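Local coordinates for protein PA1221 (PDB 4DG8) that belongs to the AMP-binding (ANL) family, with a phosphopantetheine attachment domain further along the chain, and binds adenosine monophosphate, at residues G188-A200 and A218-G230. Numbering follows the deposited sequence.
Sequences GITRLCLGQSFLA and ATLEIWGALLNGG
Cys193 lies against the backbone of helix 218-226 at Trp223 and Gly224; here the two segments come closest, with CA atoms of Cys193 and Gly224 5.0 Å apart. Followed outward, Cys193 CB lies near Trp223 O and Gly224 CA. With chi1 at -55°, Cys193 SG swings beside its own backbone N and settles 3.5 Å from Gly224 N, also touching Trp223 CB. One turn earlier, Ile189 divides its branches: CG1 meets Thr219 CG2, while CG2 packs 3.7 Å from Trp223 CB and reaches Leu227 CD1. Leu192 CD2 comes to the same Thr219 methyl from another side, and Leu199 and Leu220 run antiparallel side by side, Leu199 CD1 4.0 Å from Leu220 CD1.

Asn228 joins the end of helix 188-193 to helix 218-226. Its ND2 donates almost straight to Cys193 O (3.1 Å, 169°), from above that carbonyl's plane. The same ND2 also donates to Gly224 O at 2.9 Å. Both acceptors lie in the amide plane, so the two bonds fix the rotation of the carboxamide. Leu194 CD2 touches Leu227 O, which accepts a hydrogen bond from Arg32 NE.

Val29 of helix 29-39 touches both Ile189 and Trp223, and Thr219 OG1 bonds to Tyr168 OH on strand 166-172. The helix axes approach to 9.3 Å at a crossing angle of -72°, a steep helix packing inside the AMP-binding domain of this ANL-family protein, with the Thr219 side chain about 10 Å from the bound adenosine monophosphate.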
loop_
_atom_site.group_PDB
_atom_site.type_symbol
_atom_site.label_atom_id
_atom_site.label_comp_id
_atom_site.label_asym_id
_atom_site.label_seq_id
_atom_site.Cartn_x
_atom_site.Cartn_y
_atom_site.Cartn_z
ATOM N N GLY A 188 0.494 6.113 12.826
ATOM C CA GLY A 188 0.392 4.840 12.126
ATOM C C GLY A 188 1.719 4.523 11.457
ATOM O O GLY A 188 2.203 3.367 11.451
ATOM N N ILE A 189 2.339 5.573 10.922
ATOM C CA ILE A 189 3.644 5.442 10.276
ATOM C C ILE A 189 4.793 5.171 11.241
ATOM O O ILE A 189 5.607 4.259 10.992
ATOM C CB ILE A 189 4.001 6.703 9.456
ATOM C CG1 ILE A 189 2.957 6.931 8.360
ATOM C CG2 ILE A 189 5.378 6.534 8.840
ATOM C CD1 ILE A 189 3.194 8.193 7.542
ATOM N N THR A 190 4.892 5.965 12.317
ATOM C CA THR A 190 6.014 5.788 13.245
ATOM C C THR A 190 5.858 4.481 14.040
ATOM O O THR A 190 6.852 3.829 14.347
ATOM C CB THR A 190 6.250 7.004 14.198
ATOM O OG1 THR A 190 5.088 7.223 14.999
ATOM C CG2 THR A 190 6.571 8.285 13.397
ATOM N N ARG A 191 4.621 4.076 14.334
ATOM C CA ARG A 191 4.397 2.786 14.994
ATOM C C ARG A 191 4.790 1.663 14.039
ATOM O O ARG A 191 5.392 0.674 14.463
ATOM C CB ARG A 191 2.961 2.615 15.525
ATOM C CG ARG A 191 1.903 2.104 14.495
ATOM C CD ARG A 191 2.024 0.580 14.344
ATOM N NE ARG A 191 0.814 -0.103 13.881
ATOM C CZ ARG A 191 0.396 -0.124 12.614
ATOM N NH1 ARG A 191 1.054 0.543 11.667
ATOM N NH2 ARG A 191 -0.702 -0.793 12.291
ATOM N N LEU A 192 4.477 1.828 12.753
ATOM C CA LEU A 192 4.881 0.829 11.770
ATOM C C LEU A 192 6.404 0.651 11.729
ATOM O O LEU A 192 6.910 -0.483 11.660
ATOM C CB LEU A 192 4.373 1.205 10.353
ATOM C CG LEU A 192 4.879 0.299 9.205
ATOM C CD1 LEU A 192 4.339 -1.127 9.376
ATOM C CD2 LEU A 192 4.538 0.857 7.824
ATOM N N CYS A 193 7.132 1.771 11.723
ATOM C CA CYS A 193 8.567 1.721 11.406
ATOM C C CYS A 193 9.565 1.569 12.559
ATOM O O CYS A 193 10.725 1.235 12.320
ATOM C CB CYS A 193 8.959 2.939 10.558
ATOM S SG CYS A 193 7.981 3.126 9.045
ATOM N N LEU A 194 9.123 1.782 13.793
ATOM C CA LEU A 194 10.041 1.841 14.929
ATOM C C LEU A 194 9.860 0.676 15.912
ATOM O O LEU A 194 8.734 0.282 16.225
ATOM C CB LEU A 194 9.877 3.170 15.694
ATOM C CG LEU A 194 10.037 4.536 15.004
ATOM C CD1 LEU A 194 10.100 5.630 16.082
ATOM C CD2 LEU A 194 11.272 4.604 14.105
ATOM N N GLY A 195 10.974 0.147 16.417
ATOM C CA GLY A 195 10.941 -0.877 17.446
ATOM C C GLY A 195 10.397 -2.225 16.990
ATOM O O GLY A 195 9.882 -3.014 17.790
ATOM N N GLN A 196 10.513 -2.522 15.705
ATOM C CA GLN A 196 9.934 -3.774 15.224
ATOM C C GLN A 196 10.991 -4.870 15.042
ATOM O O GLN A 196 12.006 -4.683 14.354
ATOM C CB GLN A 196 9.145 -3.541 13.927
ATOM C CG GLN A 196 8.088 -2.456 14.047
ATOM C CD GLN A 196 6.785 -2.940 14.675
ATOM O OE1 GLN A 196 6.667 -4.095 15.130
ATOM N NE2 GLN A 196 5.791 -2.051 14.698
ATOM N N SER A 197 10.754 -6.014 15.669
ATOM C CA SER A 197 11.642 -7.166 15.503
ATOM C C SER A 197 11.731 -7.682 14.048
ATOM O O SER A 197 12.750 -8.270 13.647
ATOM C CB SER A 197 11.236 -8.296 16.458
ATOM O OG SER A 197 9.867 -8.620 16.294
ATOM N N PHE A 198 10.692 -7.461 13.244
ATOM C CA PHE A 198 10.731 -7.979 11.876
ATOM C C PHE A 198 11.563 -7.084 10.939
ATOM O O PHE A 198 11.784 -7.427 9.779
ATOM C CB PHE A 198 9.323 -8.232 11.315
ATOM C CG PHE A 198 8.418 -7.019 11.341
ATOM C CD1 PHE A 198 8.441 -6.102 10.311
ATOM C CD2 PHE A 198 7.552 -6.803 12.403
ATOM C CE1 PHE A 198 7.615 -4.993 10.329
ATOM C CE2 PHE A 198 6.723 -5.693 12.429
ATOM C CZ PHE A 198 6.754 -4.788 11.386
ATOM N N LEU A 199 11.949 -5.911 11.431
ATOM C CA LEU A 199 12.843 -4.979 10.722
ATOM C C LEU A 199 14.291 -4.977 11.232
ATOM O O LEU A 199 15.064 -4.062 10.944
ATOM C CB LEU A 199 12.269 -3.558 10.649
ATOM C CG LEU A 199 10.951 -3.415 9.879
ATOM C CD1 LEU A 199 10.469 -1.967 9.965
ATOM C CD2 LEU A 199 11.042 -3.926 8.392
ATOM N N ALA A 200 14.622 -5.943 12.066
ATOM C CA ALA A 200 15.871 -5.887 12.843
ATOM C C ALA A 200 17.117 -6.517 12.206
ATOM O O ALA A 200 18.116 -6.724 12.900
ATOM C CB ALA A 200 15.647 -6.455 14.251
ATOM N N ALA A 218 4.518 1.420 0.207
ATOM C CA ALA A 218 5.429 2.549 0.104
ATOM C C ALA A 218 5.765 3.131 1.466
ATOM O O ALA A 218 6.900 3.541 1.707
ATOM C CB ALA A 218 4.853 3.641 -0.815
ATOM N N THR A 219 4.778 3.179 2.354
ATOM C CA THR A 219 5.011 3.718 3.690
ATOM C C THR A 219 6.171 3.002 4.368
ATOM O O THR A 219 7.024 3.626 5.033
ATOM C CB THR A 219 3.765 3.563 4.567
ATOM O OG1 THR A 219 2.645 4.150 3.891
ATOM C CG2 THR A 219 3.975 4.243 5.914
ATOM N N LEU A 220 6.198 1.682 4.214
ATOM C CA LEU A 220 7.298 0.902 4.773
ATOM C C LEU A 220 8.607 1.170 4.014
ATOM O O LEU A 220 9.669 1.368 4.623
ATOM C CB LEU A 220 6.976 -0.592 4.719
ATOM C CG LEU A 220 8.135 -1.502 5.123
ATOM C CD1 LEU A 220 8.505 -1.256 6.592
ATOM C CD2 LEU A 220 7.748 -2.949 4.882
ATOM N N GLU A 221 8.542 1.132 2.687
ATOM C CA GLU A 221 9.780 1.285 1.911
ATOM C C GLU A 221 10.503 2.607 2.189
ATOM O O GLU A 221 11.726 2.656 2.311
ATOM C CB GLU A 221 9.497 1.142 0.422
ATOM C CG GLU A 221 9.013 -0.258 0.051
ATOM C CD GLU A 221 8.525 -0.347 -1.374
ATOM O OE1 GLU A 221 8.698 0.631 -2.141
ATOM O OE2 GLU A 221 7.971 -1.407 -1.720
ATOM N N ILE A 222 9.729 3.675 2.282
ATOM C CA ILE A 222 10.279 5.005 2.465
ATOM C C ILE A 222 10.587 5.286 3.922
ATOM O O ILE A 222 11.748 5.509 4.294
ATOM C CB ILE A 222 9.340 6.062 1.878
ATOM C CG1 ILE A 222 9.229 5.832 0.364
ATOM C CG2 ILE A 222 9.840 7.485 2.208
ATOM C CD1 ILE A 222 8.017 6.523 -0.308
ATOM N N TRP A 223 9.549 5.267 4.760
ATOM C CA TRP A 223 9.746 5.665 6.144
ATOM C C TRP A 223 10.499 4.618 6.970
ATOM O O TRP A 223 11.149 4.951 7.948
ATOM C CB TRP A 223 8.413 6.075 6.777
ATOM C CG TRP A 223 7.801 7.186 5.982
ATOM C CD1 TRP A 223 6.695 7.117 5.183
ATOM C CD2 TRP A 223 8.314 8.517 5.846
ATOM N NE1 TRP A 223 6.474 8.337 4.574
ATOM C CE2 TRP A 223 7.455 9.211 4.958
ATOM C CE3 TRP A 223 9.417 9.192 6.387
ATOM C CZ2 TRP A 223 7.648 10.565 4.621
ATOM C CZ3 TRP A 223 9.616 10.540 6.046
ATOM C CH2 TRP A 223 8.728 11.208 5.180
ATOM N N GLY A 224 10.428 3.353 6.571
ATOM C CA GLY A 224 11.243 2.353 7.240
ATOM C C GLY A 224 12.734 2.695 7.176
ATOM O O GLY A 224 13.469 2.492 8.142
ATOM N N ALA A 225 13.188 3.179 6.025
ATOM C CA ALA A 225 14.541 3.726 5.908
ATOM C C ALA A 225 14.729 5.029 6.657
ATOM O O ALA A 225 15.567 5.123 7.571
ATOM C CB ALA A 225 14.894 3.957 4.439
ATOM N N LEU A 226 13.943 6.041 6.284
ATOM C CA LEU A 226 14.263 7.397 6.738
ATOM C C LEU A 226 14.063 7.587 8.242
ATOM O O LEU A 226 14.697 8.437 8.859
ATOM C CB LEU A 226 13.456 8.449 5.963
ATOM C CG LEU A 226 13.753 8.581 4.463
ATOM C CD1 LEU A 226 12.788 9.571 3.844
ATOM C CD2 LEU A 226 15.197 9.041 4.250
ATOM N N LEU A 227 13.161 6.819 8.836
ATOM C CA LEU A 227 12.932 6.961 10.267
ATOM C C LEU A 227 13.940 6.138 11.082
ATOM O O LEU A 227 13.982 6.209 12.313
ATOM C CB LEU A 227 11.471 6.621 10.621
ATOM C CG LEU A 227 10.459 7.527 9.915
ATOM C CD1 LEU A 227 9.053 7.217 10.397
ATOM C CD2 LEU A 227 10.795 9.029 10.122
ATOM N N ASN A 228 14.710 5.303 10.387
ATOM C CA ASN A 228 15.839 4.592 10.994
ATOM C C ASN A 228 17.275 5.029 10.669
ATOM O O ASN A 228 18.224 4.338 11.044
ATOM C CB ASN A 228 15.635 3.081 10.914
ATOM C CG ASN A 228 14.419 2.653 11.697
ATOM O OD1 ASN A 228 14.439 2.642 12.933
ATOM N ND2 ASN A 228 13.324 2.367 10.990
ATOM N N GLY A 229 17.437 6.125 9.931
ATOM C CA GLY A 229 18.774 6.546 9.529
ATOM C C GLY A 229 19.303 5.713 8.364
ATOM O O GLY A 229 20.509 5.712 8.084
ATOM N N GLY A 230 18.395 5.010 7.687
ATOM C CA GLY A 230 18.736 4.179 6.536
ATOM C C GLY A 230 18.654 4.952 5.233
ATOM O O GLY A 230 18.590 6.186 5.233
HETATM O O HOH W 1 13.556 1.680 15.069
#